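PDB 3MYR: nickel-dependent hydrogenase large subunit, which forms a heterodimer with an iron-sulfur small subunit, carries the nickel-iron centre that activates H2, and probably recycles hydrogen made by nitrogenase. Local coordinates for residues V63-V67 against M95-Q99; Q99-H104 against E484-G488; M249-D254 against K438-M444; Y257-T261 against R433-K438; F281-G285 against A489-W493. All coordinates share one frame; numbering follows the deposited sequence.

Contact 1: V63-V67 against M95-Q99; sequences VCTLV and MIGAQ. With NFV (Ni-Fe oxidized active center), chain N.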
# COMPACT_ATOMS: atom_id res chain seq x y z
N VAL B 63 -0.48 -0.18 1.84
CA VAL B 63 -0.55 -1.23 0.79
C VAL B 63 0.88 -1.48 0.33
O VAL B 63 1.36 -2.61 0.44
CB VAL B 63 -1.39 -0.78 -0.43
CG1 VAL B 63 -1.30 -1.87 -1.56
CG2 VAL B 63 -2.79 -0.65 0.01
N CYS B 64 1.61 -0.45 -0.12
CA CYS B 64 3.04 -0.64 -0.27
C CYS B 64 3.64 -0.34 1.14
O CYS B 64 4.43 0.58 1.32
CB CYS B 64 3.67 0.25 -1.36
SG CYS B 64 3.25 2.02 -1.03
N THR B 65 3.28 -1.13 2.14
CA THR B 65 3.92 -0.99 3.43
C THR B 65 5.42 -1.35 3.18
O THR B 65 5.74 -1.81 2.07
CB THR B 65 3.29 -1.91 4.47
OG1 THR B 65 3.87 -1.58 5.73
CG2 THR B 65 3.51 -3.36 4.13
N LEU B 66 6.30 -1.03 4.12
CA LEU B 66 7.76 -1.23 3.99
C LEU B 66 8.46 -0.20 3.09
O LEU B 66 9.55 0.29 3.42
CB LEU B 66 8.11 -2.73 3.65
CG LEU B 66 9.55 -3.03 3.18
CD1 LEU B 66 9.94 -4.39 3.59
CD2 LEU B 66 9.63 -2.90 1.65
N VAL B 67 7.90 0.15 1.92
CA VAL B 67 8.78 0.81 0.93
C VAL B 67 9.18 2.24 1.32
O VAL B 67 10.32 2.63 1.05
CB VAL B 67 8.17 0.87 -0.53
CG1 VAL B 67 7.78 -0.58 -0.97
CG2 VAL B 67 6.97 1.83 -0.54
N MET B 95 13.03 -8.66 2.45
CA MET B 95 11.76 -8.03 2.84
C MET B 95 11.19 -7.28 1.64
O MET B 95 9.98 -7.27 1.43
CB MET B 95 12.01 -7.06 4.01
CG MET B 95 12.37 -7.80 5.30
SD MET B 95 12.68 -6.66 6.70
CE MET B 95 13.51 -5.23 6.00
N ILE B 96 12.06 -6.63 0.85
CA ILE B 96 11.56 -5.94 -0.35
C ILE B 96 10.96 -6.94 -1.33
O ILE B 96 9.85 -6.75 -1.81
CB ILE B 96 12.68 -5.10 -1.06
CG1 ILE B 96 13.10 -3.95 -0.17
CG2 ILE B 96 12.25 -4.61 -2.54
CD1 ILE B 96 14.50 -3.36 -0.60
N GLY B 97 11.67 -8.02 -1.60
CA GLY B 97 11.14 -9.07 -2.53
C GLY B 97 9.80 -9.60 -1.97
O GLY B 97 8.82 -9.72 -2.72
N ALA B 98 9.73 -9.89 -0.68
CA ALA B 98 8.46 -10.41 -0.08
C ALA B 98 7.36 -9.39 -0.30
O ALA B 98 6.18 -9.77 -0.50
CB ALA B 98 8.58 -10.68 1.44
N GLN B 99 7.70 -8.09 -0.21
CA GLN B 99 6.64 -7.06 -0.37
C GLN B 99 6.11 -7.01 -1.83
O GLN B 99 4.90 -6.84 -2.09
CB GLN B 99 7.20 -5.67 0.03
CG GLN B 99 6.25 -4.51 -0.32
CD GLN B 99 4.87 -4.65 0.39
OE1 GLN B 99 4.81 -5.17 1.49
NE2 GLN B 99 3.78 -4.18 -0.25
FE NFV N . 3.47 3.13 -3.04
NI NFV N . 0.84 2.86 -1.59
C1 NFV N . 4.92 3.73 -2.95
O1 NFV N . 6.08 4.16 -2.94
C2 NFV N . 4.17 1.65 -4.00
N2 NFV N . 4.63 0.73 -4.59
C3 NFV N . 3.07 4.08 -4.62
N3 NFV N . 2.81 4.69 -5.58
O4 NFV N . 1.67 2.28 -3.17
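The flat group of this contact is the carboxamide of Q99, and the backbone oxygen of T65 lies over one of its faces, T65 O standing 3.4 Å almost straight above Q99 CD. T65 CG2 flanks the same face, 3.5 Å from Q99 OE1, the methyl and the amide side chain crossing at about a right angle. Q99 NE2 gives a weak, bent bond to V63 O (3.0 Å, N-H...O angle 127°), which is tilted out of the amide plane on the side where T65 O lies; the stronger partner of NE2 is D103, one helical turn further on. The chain bends at chi2 (60°), which turns the amide along the loop instead of out past it. V63 O also accepts a weak bond from T65 N, closing an inverse gamma turn centred on C64, so the carboxamide touches the turn that carries the cysteine.

The apolar half belongs to L66. Its CD1 is pressed tightly against M95 CB at 3.4 Å, while L66 CD2 rests between I96 CG1 (4.1 Å) and Q99 CB (4.0 Å). H205 of helix 203-209 packs on both L66 and Q99.

C64 turns the other way, its SG 2.3 Å from NFV FE, which C558 also binds, and V67 CG2 approaches the O1 end of the carbonyl ligand. L66 takes the N-cap position of helix 67-80. The arrangement is the N-terminal CxxC motif of [NiFe] hydrogenases, C61 and C64, in which C64 is predicted to bind nickel as well as iron, here packed against helix 86-112.

Contact 2: Q99-H104 against E484-G488; sequences QYIHDH and EAPRG. With NFV (Ni-Fe oxidized active center), chain N.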
# COMPACT_ATOMS: atom_id res chain seq x y z
N GLN B 99 7.70 -8.09 -0.21
CA GLN B 99 6.64 -7.06 -0.37
C GLN B 99 6.11 -7.01 -1.83
O GLN B 99 4.90 -6.84 -2.09
CB GLN B 99 7.20 -5.67 0.03
CG GLN B 99 6.25 -4.51 -0.32
CD GLN B 99 4.87 -4.65 0.39
OE1 GLN B 99 4.81 -5.17 1.49
NE2 GLN B 99 3.78 -4.18 -0.25
N TYR B 100 7.03 -7.01 -2.82
CA TYR B 100 6.64 -7.08 -4.20
C TYR B 100 5.68 -8.23 -4.46
O TYR B 100 4.67 -8.07 -5.16
CB TYR B 100 7.87 -7.37 -5.10
CG TYR B 100 8.46 -6.12 -5.66
CD1 TYR B 100 9.30 -5.30 -4.87
CD2 TYR B 100 8.31 -5.81 -6.99
CE1 TYR B 100 9.96 -4.18 -5.40
CE2 TYR B 100 8.96 -4.70 -7.53
CZ TYR B 100 9.81 -3.91 -6.77
OH TYR B 100 10.48 -2.80 -7.39
N ILE B 101 6.06 -9.41 -4.01
CA ILE B 101 5.29 -10.62 -4.37
C ILE B 101 3.90 -10.55 -3.74
O ILE B 101 2.91 -10.74 -4.40
CB ILE B 101 6.06 -11.82 -3.93
CG1 ILE B 101 7.29 -11.88 -4.89
CG2 ILE B 101 5.26 -13.11 -4.14
CD1 ILE B 101 8.43 -12.59 -4.19
N HIS B 102 3.83 -10.20 -2.45
CA HIS B 102 2.57 -10.05 -1.76
C HIS B 102 1.72 -9.03 -2.52
O HIS B 102 0.57 -9.24 -2.78
CB HIS B 102 2.84 -9.55 -0.31
CG HIS B 102 1.59 -9.36 0.49
ND1 HIS B 102 0.88 -8.17 0.48
CD2 HIS B 102 0.90 -10.21 1.29
CE1 HIS B 102 -0.16 -8.30 1.29
NE2 HIS B 102 -0.20 -9.54 1.75
N ASP B 103 2.30 -7.87 -2.80
CA ASP B 103 1.58 -6.72 -3.30
C ASP B 103 1.09 -6.97 -4.78
O ASP B 103 -0.06 -6.75 -5.10
CB ASP B 103 2.58 -5.55 -3.24
CG ASP B 103 1.95 -4.21 -3.41
OD1 ASP B 103 0.87 -4.09 -4.07
OD2 ASP B 103 2.56 -3.23 -2.85
N HIS B 104 1.94 -7.51 -5.66
CA HIS B 104 1.54 -7.79 -7.05
C HIS B 104 0.44 -8.83 -7.14
O HIS B 104 -0.43 -8.69 -7.99
CB HIS B 104 2.75 -8.28 -7.89
CG HIS B 104 3.70 -7.16 -8.24
ND1 HIS B 104 3.38 -5.83 -8.02
CD2 HIS B 104 4.89 -7.17 -8.90
CE1 HIS B 104 4.35 -5.07 -8.51
NE2 HIS B 104 5.29 -5.85 -9.02
N GLU B 484 13.05 1.00 -5.72
CA GLU B 484 12.07 0.64 -6.75
C GLU B 484 10.95 0.00 -5.95
O GLU B 484 11.11 -1.11 -5.46
CB GLU B 484 12.66 -0.36 -7.76
CG GLU B 484 13.51 0.29 -8.94
CD GLU B 484 12.70 1.23 -9.91
OE1 GLU B 484 11.45 1.04 -10.15
OE2 GLU B 484 13.34 2.16 -10.45
N ALA B 485 9.88 0.75 -5.71
CA ALA B 485 8.73 0.23 -4.95
C ALA B 485 7.88 -0.57 -5.97
O ALA B 485 8.08 -0.42 -7.17
CB ALA B 485 7.93 1.42 -4.38
N PRO B 486 7.00 -1.49 -5.50
CA PRO B 486 6.15 -2.19 -6.52
C PRO B 486 5.47 -1.31 -7.59
O PRO B 486 5.27 -1.78 -8.70
CB PRO B 486 5.07 -2.89 -5.66
CG PRO B 486 5.82 -3.14 -4.36
CD PRO B 486 6.64 -1.87 -4.11
N ARG B 487 5.12 -0.05 -7.27
CA ARG B 487 4.54 0.83 -8.27
C ARG B 487 5.54 1.65 -9.07
O ARG B 487 5.17 2.25 -10.05
CB ARG B 487 3.42 1.68 -7.67
CG ARG B 487 2.23 0.81 -7.27
CD ARG B 487 1.35 1.43 -6.16
NE ARG B 487 0.38 0.39 -5.75
CZ ARG B 487 0.64 -0.64 -4.93
NH1 ARG B 487 1.82 -0.85 -4.29
NH2 ARG B 487 -0.25 -1.55 -4.84
N GLY B 488 6.82 1.62 -8.70
CA GLY B 488 7.86 2.24 -9.52
C GLY B 488 8.85 3.05 -8.63
O GLY B 488 8.90 2.87 -7.39
FE NFV N . 3.47 3.13 -3.04
NI NFV N . 0.84 2.86 -1.59
C1 NFV N . 4.92 3.73 -2.95
O1 NFV N . 6.08 4.16 -2.94
C2 NFV N . 4.17 1.65 -4.00
N2 NFV N . 4.63 0.73 -4.59
C3 NFV N . 3.07 4.08 -4.62
N3 NFV N . 2.81 4.69 -5.58
O4 NFV N . 1.67 2.28 -3.17
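R487 faces D103 across the contact and the metal centre at the same time, forming the first shell. Its backbone N donates to NFV N2, the nitrogen of a diatomic iron ligand, at 2.8 Å, and R487 NH1 adds a weak second bond to that atom. The side chain is extended from CG to NE, and its guanidinium grips the carboxylate end-on: R487 NH2 to D103 OD1, which is met on its syn lone pair, and R487 NH1 to D103 OD2, the straighter bond (2.9 Å, 164°). The two planes are 38° apart. A leucine in place of this arginine would probably leave D103 without its two-pronged mate and NFV N2 without the weak NH1 bond.

One step out, Q99 NE2 bonds D103 OD2 at 3.0 Å, reaching it from the face opposite to NH1; two donors from opposite faces limit how the carboxylate can turn. R487 NH2 has a further partner in D553. P486 wedges between these groups and Y100: P486 CA lies over the face of that ring, a CH-pi contact 4.1 Å from the centroid, and P486 CG touches D103 OD2. Y100 OH donates to E484 O at 2.6 Å, arriving from above the carbonyl plane. H104 turns its CE1 edge to P486 O (3.4 Å), while its NE2 bonds E436.

A485 to G488 form a type I turn, the two-residue loop of the hairpin joining strands 476-485 and 488-497; its tip meets helix 86-112, with helices 390-399 and 426-456 alongside.

Contact 3: M249-D254 against K438-M444; sequences MRTFVD and KILVDAM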
# COMPACT_ATOMS: atom_id res chain seq x y z
N MET B 249 5.86 -18.74 -1.54
CA MET B 249 5.83 -17.61 -2.49
C MET B 249 6.14 -18.06 -3.90
O MET B 249 5.38 -17.72 -4.82
CB MET B 249 6.81 -16.51 -2.08
CG MET B 249 6.41 -15.81 -0.81
SD MET B 249 7.76 -14.63 -0.50
CE MET B 249 7.86 -14.66 1.29
N ARG B 250 7.23 -18.84 -4.06
CA ARG B 250 7.62 -19.32 -5.37
C ARG B 250 6.49 -20.14 -6.01
O ARG B 250 6.19 -19.98 -7.21
CB ARG B 250 8.87 -20.22 -5.31
CG ARG B 250 9.46 -20.51 -6.72
CD ARG B 250 10.98 -20.83 -6.57
NE ARG B 250 11.76 -20.66 -7.81
CZ ARG B 250 11.81 -21.57 -8.79
NH1 ARG B 250 12.55 -21.36 -9.87
NH2 ARG B 250 11.13 -22.70 -8.72
N THR B 251 5.93 -21.06 -5.26
CA THR B 251 4.94 -21.95 -5.81
C THR B 251 3.72 -21.15 -6.27
O THR B 251 3.17 -21.43 -7.33
CB THR B 251 4.46 -22.95 -4.72
OG1 THR B 251 5.60 -23.69 -4.36
CG2 THR B 251 3.43 -24.00 -5.29
N PHE B 252 3.28 -20.18 -5.48
CA PHE B 252 2.00 -19.47 -5.84
C PHE B 252 2.22 -18.62 -7.09
O PHE B 252 1.37 -18.60 -8.01
CB PHE B 252 1.46 -18.64 -4.69
CG PHE B 252 0.02 -18.25 -4.83
CD1 PHE B 252 -0.34 -17.04 -5.46
CD2 PHE B 252 -0.98 -19.09 -4.40
CE1 PHE B 252 -1.74 -16.71 -5.64
CE2 PHE B 252 -2.36 -18.75 -4.57
CZ PHE B 252 -2.71 -17.52 -5.13
N VAL B 253 3.40 -18.00 -7.19
CA VAL B 253 3.71 -17.20 -8.40
C VAL B 253 3.81 -18.09 -9.63
O VAL B 253 3.16 -17.81 -10.66
CB VAL B 253 5.05 -16.36 -8.22
CG1 VAL B 253 5.50 -15.68 -9.53
CG2 VAL B 253 4.86 -15.33 -7.11
N ASP B 254 4.59 -19.17 -9.55
CA ASP B 254 4.80 -20.02 -10.71
C ASP B 254 3.50 -20.69 -11.17
O ASP B 254 3.34 -20.94 -12.33
CB ASP B 254 5.76 -21.19 -10.42
CG ASP B 254 7.18 -20.78 -10.34
OD1 ASP B 254 8.00 -21.60 -9.80
OD2 ASP B 254 7.47 -19.63 -10.75
N LYS B 438 7.99 -13.12 -11.07
CA LYS B 438 8.75 -14.35 -11.29
C LYS B 438 10.26 -14.08 -11.13
O LYS B 438 11.02 -14.88 -10.53
CB LYS B 438 8.44 -14.90 -12.71
CG LYS B 438 9.38 -16.07 -13.17
CD LYS B 438 9.41 -17.22 -12.08
CE LYS B 438 10.09 -18.51 -12.65
NZ LYS B 438 10.22 -19.52 -11.48
N ILE B 439 10.72 -12.95 -11.62
CA ILE B 439 12.16 -12.68 -11.52
C ILE B 439 12.51 -12.52 -10.02
O ILE B 439 13.54 -13.01 -9.58
CB ILE B 439 12.54 -11.41 -12.31
CG1 ILE B 439 12.40 -11.70 -13.84
CG2 ILE B 439 14.01 -10.92 -11.92
CD1 ILE B 439 12.60 -10.48 -14.69
N LEU B 440 11.66 -11.84 -9.25
CA LEU B 440 11.99 -11.51 -7.86
C LEU B 440 11.89 -12.77 -7.01
O LEU B 440 12.65 -12.97 -6.07
CB LEU B 440 11.02 -10.48 -7.30
CG LEU B 440 11.50 -9.10 -7.69
CD1 LEU B 440 10.44 -8.10 -7.37
CD2 LEU B 440 12.69 -8.79 -6.82
N VAL B 441 10.88 -13.57 -7.28
CA VAL B 441 10.72 -14.76 -6.47
C VAL B 441 11.90 -15.75 -6.64
O VAL B 441 12.36 -16.26 -5.66
CB VAL B 441 9.33 -15.46 -6.64
CG1 VAL B 441 9.35 -16.47 -7.78
CG2 VAL B 441 8.97 -16.08 -5.37
N ASP B 442 12.46 -15.89 -7.85
CA ASP B 442 13.68 -16.65 -8.06
C ASP B 442 14.86 -16.02 -7.36
O ASP B 442 15.70 -16.74 -6.92
CB ASP B 442 14.03 -16.81 -9.56
CG ASP B 442 12.99 -17.68 -10.32
OD1 ASP B 442 13.05 -17.75 -11.57
OD2 ASP B 442 12.13 -18.32 -9.64
N ALA B 443 14.94 -14.69 -7.26
CA ALA B 443 16.10 -14.07 -6.61
C ALA B 443 16.15 -14.29 -5.07
O ALA B 443 17.23 -14.17 -4.45
CB ALA B 443 16.13 -12.58 -6.90
N MET B 444 14.97 -14.49 -4.46
CA MET B 444 14.83 -14.62 -3.02
C MET B 444 15.72 -15.70 -2.48
O MET B 444 16.26 -15.51 -1.41
CB MET B 444 13.38 -14.94 -2.58
CG MET B 444 12.34 -13.82 -2.89
SD MET B 444 12.49 -12.47 -1.75
CE MET B 444 11.72 -13.24 -0.27
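V441 is the bump that fills the hollow here, pushing both methyls against the opposite helix between M249, R250 and V253. V441 CG2 reaches the backbone, 3.5 Å from R250 CA and 4.0 Å from M249 CB, while V441 CG1 leans toward V253 CG1 at 4.3 Å. V441 CG1 stands between the backbone N and the carbonyl carbon, with chi1 opened to 89°, which turns both methyls onto R250, CG2 against its backbone and CG1 toward the root of its side chain. The reverse bump is V253, whose CG1 settles over the backbone of K438, 3.9 Å from K438 N. At the far end two thioethers close the row, M249 SD meeting M444 CE at 4.2 Å, with F204 packed on both residues. The helices run antiparallel; the axes of segments 249-254 and 438-444 approach to 9.6 Å with a signed crossing angle of -157°. I101 of helix 86-112 covers V253 and V441.

The outer margin is charged. R250, extended from CG to NE, lies across K438, whose NZ stands over one face of the guanidinium. K438 NZ is held by two carboxylates, D254 OD2 at 2.8 Å and D442 OD2 at 2.9 Å. D442 OD2 also takes weak bonds from R250 NE and NH1, its partner D442 OD1 being bonded to Q404.

Chemically, two cations and two carboxylates alternate in one network; the carboxylates, above all D442 OD2, shared by both cations, probably offset the closeness of R250 NH1 and K438 NZ, and salt bridges edge a helix interface that is apolar farther in.

Contact 4: Y257-T261 against R433-K438; sequences YVPDT and RALESK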
# COMPACT_ATOMS: atom_id res chain seq x y z
N TYR B 257 -0.46 -17.31 -10.17
CA TYR B 257 -0.50 -15.95 -10.69
C TYR B 257 0.00 -15.87 -12.18
O TYR B 257 -0.67 -15.35 -13.03
CB TYR B 257 0.40 -15.11 -9.78
CG TYR B 257 0.60 -13.65 -10.20
CD1 TYR B 257 -0.36 -12.97 -10.97
CD2 TYR B 257 1.73 -12.93 -9.77
CE1 TYR B 257 -0.17 -11.63 -11.32
CE2 TYR B 257 1.91 -11.59 -10.08
CZ TYR B 257 0.96 -10.95 -10.86
OH TYR B 257 1.17 -9.61 -11.20
N VAL B 258 1.22 -16.33 -12.47
CA VAL B 258 1.71 -16.14 -13.80
C VAL B 258 0.86 -16.90 -14.86
O VAL B 258 0.57 -16.35 -15.90
CB VAL B 258 3.21 -16.52 -13.92
CG1 VAL B 258 3.69 -16.46 -15.37
CG2 VAL B 258 4.05 -15.66 -13.00
N PRO B 259 0.54 -18.21 -14.63
CA PRO B 259 -0.24 -18.87 -15.70
C PRO B 259 -1.66 -18.24 -15.90
O PRO B 259 -2.15 -18.17 -17.05
CB PRO B 259 -0.35 -20.33 -15.21
CG PRO B 259 0.88 -20.50 -14.30
CD PRO B 259 0.92 -19.16 -13.56
N ASP B 260 -2.28 -17.74 -14.81
CA ASP B 260 -3.61 -17.08 -14.92
C ASP B 260 -3.47 -15.80 -15.71
O ASP B 260 -4.27 -15.55 -16.57
CB ASP B 260 -4.18 -16.65 -13.56
CG ASP B 260 -4.78 -17.81 -12.77
OD1 ASP B 260 -4.79 -18.98 -13.26
OD2 ASP B 260 -5.26 -17.56 -11.65
N THR B 261 -2.41 -15.04 -15.46
CA THR B 261 -2.22 -13.78 -16.23
C THR B 261 -2.10 -14.09 -17.74
O THR B 261 -2.71 -13.40 -18.58
CB THR B 261 -0.93 -13.05 -15.74
OG1 THR B 261 -1.10 -12.71 -14.35
CG2 THR B 261 -0.74 -11.77 -16.47
N ARG B 433 4.06 -6.70 -14.66
CA ARG B 433 3.89 -6.92 -13.21
C ARG B 433 4.06 -8.43 -12.84
O ARG B 433 4.73 -8.79 -11.85
CB ARG B 433 2.54 -6.34 -12.78
CG ARG B 433 2.23 -6.45 -11.22
CD ARG B 433 0.92 -5.75 -10.84
NE ARG B 433 1.18 -4.33 -11.01
CZ ARG B 433 0.73 -3.58 -12.01
NH1 ARG B 433 1.16 -2.30 -12.07
NH2 ARG B 433 -0.21 -4.04 -12.88
N ALA B 434 3.42 -9.31 -13.59
CA ALA B 434 3.52 -10.74 -13.31
C ALA B 434 4.95 -11.26 -13.59
O ALA B 434 5.46 -11.99 -12.82
CB ALA B 434 2.52 -11.52 -14.18
N LEU B 435 5.55 -10.89 -14.72
CA LEU B 435 6.91 -11.35 -15.09
C LEU B 435 7.95 -10.90 -14.06
O LEU B 435 8.80 -11.68 -13.72
CB LEU B 435 7.36 -10.82 -16.46
CG LEU B 435 6.40 -11.26 -17.62
CD1 LEU B 435 6.92 -10.78 -18.98
CD2 LEU B 435 6.05 -12.81 -17.56
N GLU B 436 7.87 -9.67 -13.59
CA GLU B 436 8.91 -9.22 -12.65
C GLU B 436 8.70 -9.91 -11.31
O GLU B 436 9.67 -10.13 -10.58
CB GLU B 436 8.95 -7.68 -12.51
CG GLU B 436 7.87 -7.15 -11.55
CD GLU B 436 8.04 -5.64 -11.30
OE1 GLU B 436 7.25 -5.04 -10.52
OE2 GLU B 436 8.95 -5.03 -11.93
N SER B 437 7.46 -10.30 -10.99
CA SER B 437 7.23 -11.20 -9.81
C SER B 437 7.97 -12.53 -9.90
O SER B 437 8.51 -13.01 -8.91
CB SER B 437 5.76 -11.56 -9.60
OG SER B 437 5.04 -10.34 -9.45
N LYS B 438 7.99 -13.12 -11.07
CA LYS B 438 8.75 -14.35 -11.29
C LYS B 438 10.26 -14.08 -11.13
O LYS B 438 11.02 -14.88 -10.53
CB LYS B 438 8.44 -14.90 -12.71
CG LYS B 438 9.38 -16.07 -13.17
CD LYS B 438 9.41 -17.22 -12.08
CE LYS B 438 10.09 -18.51 -12.65
NZ LYS B 438 10.22 -19.52 -11.48
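V258 and A434 come opposite each other, their CA atoms 5.7 Å apart, where the axes of antiparallel segments 257-261 and 433-438 approach to 9.6 Å at a signed crossing angle of -154°; the first is kinked at P259, whose nitrogen makes no bond to the preceding turn. The Y257 ring carries most of the contact. With CG anti to the backbone N (chi1 176°) it reaches across to the other helix and slides beneath A434, whose CB sits over its face, a CH-pi contact 4.1 Å from the ring centroid. S437 OG lies at the ring's edge, 3.4 Å from Y257 CE2, and the phenol oxygen ends against the R433 stem, with Y257 OH 3.3 Å from R433 CG.

This is an interface within the helical core of the hydrogenase large subunit, where helices 236-265 and 426-456 pack against each other and helix 86-112 lies alongside: V105 and F108 of that helix meet Y257, and H104 meets R433 and S437. Having only a methyl, A434 lets an aromatic ring lie close to its own backbone.

T261 covers the same methyl from another direction, T261 OG1 being 3.8 Å from A434 CB. That hydroxyl donates to Y257 O in its own helix. S437 OG likewise bonds R433 O at 2.9 Å. V258 CG2 rests on A434 O at 3.9 Å, with K438 CB a more distant neighbour. Beyond the phenol, R433 runs on to bond the backbone oxygen of S551.

Contact 5: F281-G285 against A489-W493; sequences FLCYG and ALGHW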
# COMPACT_ATOMS: atom_id res chain seq x y z
N PHE B 281 10.15 6.13 -19.80
CA PHE B 281 10.10 5.28 -18.61
C PHE B 281 11.27 5.60 -17.71
O PHE B 281 12.34 5.85 -18.20
CB PHE B 281 10.10 3.80 -18.99
CG PHE B 281 8.96 3.45 -19.85
CD1 PHE B 281 9.02 3.70 -21.23
CD2 PHE B 281 7.76 2.97 -19.27
CE1 PHE B 281 7.87 3.44 -22.08
CE2 PHE B 281 6.64 2.70 -20.09
CZ PHE B 281 6.68 3.01 -21.48
N LEU B 282 11.07 5.59 -16.40
CA LEU B 282 12.13 5.96 -15.51
C LEU B 282 12.27 4.90 -14.39
O LEU B 282 11.26 4.51 -13.76
CB LEU B 282 11.80 7.35 -14.94
CG LEU B 282 12.60 7.87 -13.75
CD1 LEU B 282 14.00 8.27 -14.25
CD2 LEU B 282 11.88 9.05 -13.12
N CYS B 283 13.54 4.53 -14.12
CA CYS B 283 13.91 3.67 -12.99
C CYS B 283 15.05 4.28 -12.21
O CYS B 283 16.04 4.68 -12.80
CB CYS B 283 14.40 2.31 -13.48
SG CYS B 283 13.14 1.41 -14.38
N TYR B 284 14.97 4.23 -10.89
CA TYR B 284 16.13 4.50 -10.06
C TYR B 284 16.95 3.24 -9.84
O TYR B 284 18.13 3.34 -9.43
CB TYR B 284 15.73 5.10 -8.73
CG TYR B 284 14.88 6.36 -8.78
CD1 TYR B 284 14.95 7.24 -9.88
CD2 TYR B 284 14.09 6.74 -7.66
CE1 TYR B 284 14.20 8.45 -9.89
CE2 TYR B 284 13.30 7.98 -7.66
CZ TYR B 284 13.33 8.77 -8.81
OH TYR B 284 12.56 9.93 -8.81
N GLY B 285 16.34 2.06 -10.03
CA GLY B 285 17.04 0.80 -9.78
C GLY B 285 17.03 0.41 -8.29
O GLY B 285 16.69 1.23 -7.42
N ALA B 489 9.57 3.97 -9.25
CA ALA B 489 10.71 4.64 -8.65
C ALA B 489 10.26 5.57 -7.53
O ALA B 489 9.47 6.46 -7.80
CB ALA B 489 11.42 5.50 -9.73
N LEU B 490 10.89 5.48 -6.36
CA LEU B 490 10.47 6.19 -5.17
C LEU B 490 11.73 6.84 -4.67
O LEU B 490 12.78 6.18 -4.63
CB LEU B 490 9.98 5.19 -4.06
CG LEU B 490 9.89 5.72 -2.61
CD1 LEU B 490 8.78 6.77 -2.51
CD2 LEU B 490 9.48 4.57 -1.61
N GLY B 491 11.65 8.12 -4.29
CA GLY B 491 12.80 8.79 -3.69
C GLY B 491 12.32 9.66 -2.51
O GLY B 491 11.21 10.26 -2.60
N HIS B 492 13.14 9.75 -1.44
CA HIS B 492 12.91 10.65 -0.35
C HIS B 492 14.14 11.53 -0.33
O HIS B 492 15.25 11.02 -0.18
CB HIS B 492 12.82 9.91 0.97
CG HIS B 492 11.55 9.12 1.15
ND1 HIS B 492 11.15 8.63 2.36
CD2 HIS B 492 10.58 8.78 0.26
CE1 HIS B 492 10.00 7.99 2.22
NE2 HIS B 492 9.61 8.11 0.97
N TRP B 493 13.94 12.85 -0.46
CA TRP B 493 15.10 13.75 -0.36
C TRP B 493 15.05 14.42 1.02
O TRP B 493 14.02 15.02 1.37
CB TRP B 493 14.99 14.81 -1.45
CG TRP B 493 15.41 14.33 -2.80
CD1 TRP B 493 16.59 14.64 -3.44
CD2 TRP B 493 14.63 13.57 -3.74
NE1 TRP B 493 16.60 14.10 -4.69
CE2 TRP B 493 15.42 13.41 -4.90
CE3 TRP B 493 13.37 12.89 -3.68
CZ2 TRP B 493 14.99 12.70 -6.02
CZ3 TRP B 493 12.92 12.21 -4.79
CH2 TRP B 493 13.73 12.10 -5.95
O HOH W 1 10.33 9.13 -7.39
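The CH-pi contact between A489 and Y284 dominates: A489 CB sits above the middle of the ring, 3.5 Å from its centroid and 10° off the normal. Y284 CG is anti to the carbonyl carbon (chi1 -56°), which carries the ring over to that methyl.

At the ring's edge, L490 O approaches Y284 CD2 at 3.3 Å, and G491 N lies in the ring plane. G491 has to be bare, since a beta carbon would press on Y284 CE2 and clash with the W493 ring. W493 comes from the opposite direction, edge on, its CH2 3.8 Å from Y284 OH.

The polar link is indirect. Y284 OH donates to a water at 2.8 Å, and that water donates to A489 O. A valine in place of this tyrosine would probably leave the water without its phenolic donor and open a gap over the A489 methyl.

L490 points away from this interface, and its side chain touches the nickel-iron centre. Strand 281-288 thus meets strand 488-497 through side chains and water, while its backbone pairs with strand 300-305. Strand 488-497 lies between 476-485 and 500-507 in an antiparallel sheet, and helix 67-80 covers L490.

Overall arrangement
Contacts 1 and 2 share Q99 on helix 86-112, have centres 6 Å apart, and both touch the nickel-iron centre, meeting where V67 CG1 touches P486 CD at 3.6 Å. Contact 5 follows from contact 2 along the hairpin: E484 OE2 bonds G285 N at 3.0 Å, and the L490 side chain comes within about 4 Å of the nickel-iron centre. Contacts 3 and 4 are successive levels of one helix pair, sharing K438, with centres 9 Å apart. They reach contact 2 through helix 86-112: I101 and Y100 pack on contact 3, and H104 NE2 meets E436 OE1 at 2.6 Å beside contact 4. Contact 5 is 23 Å, centre to centre, from both contacts 3 and 4 and touches neither.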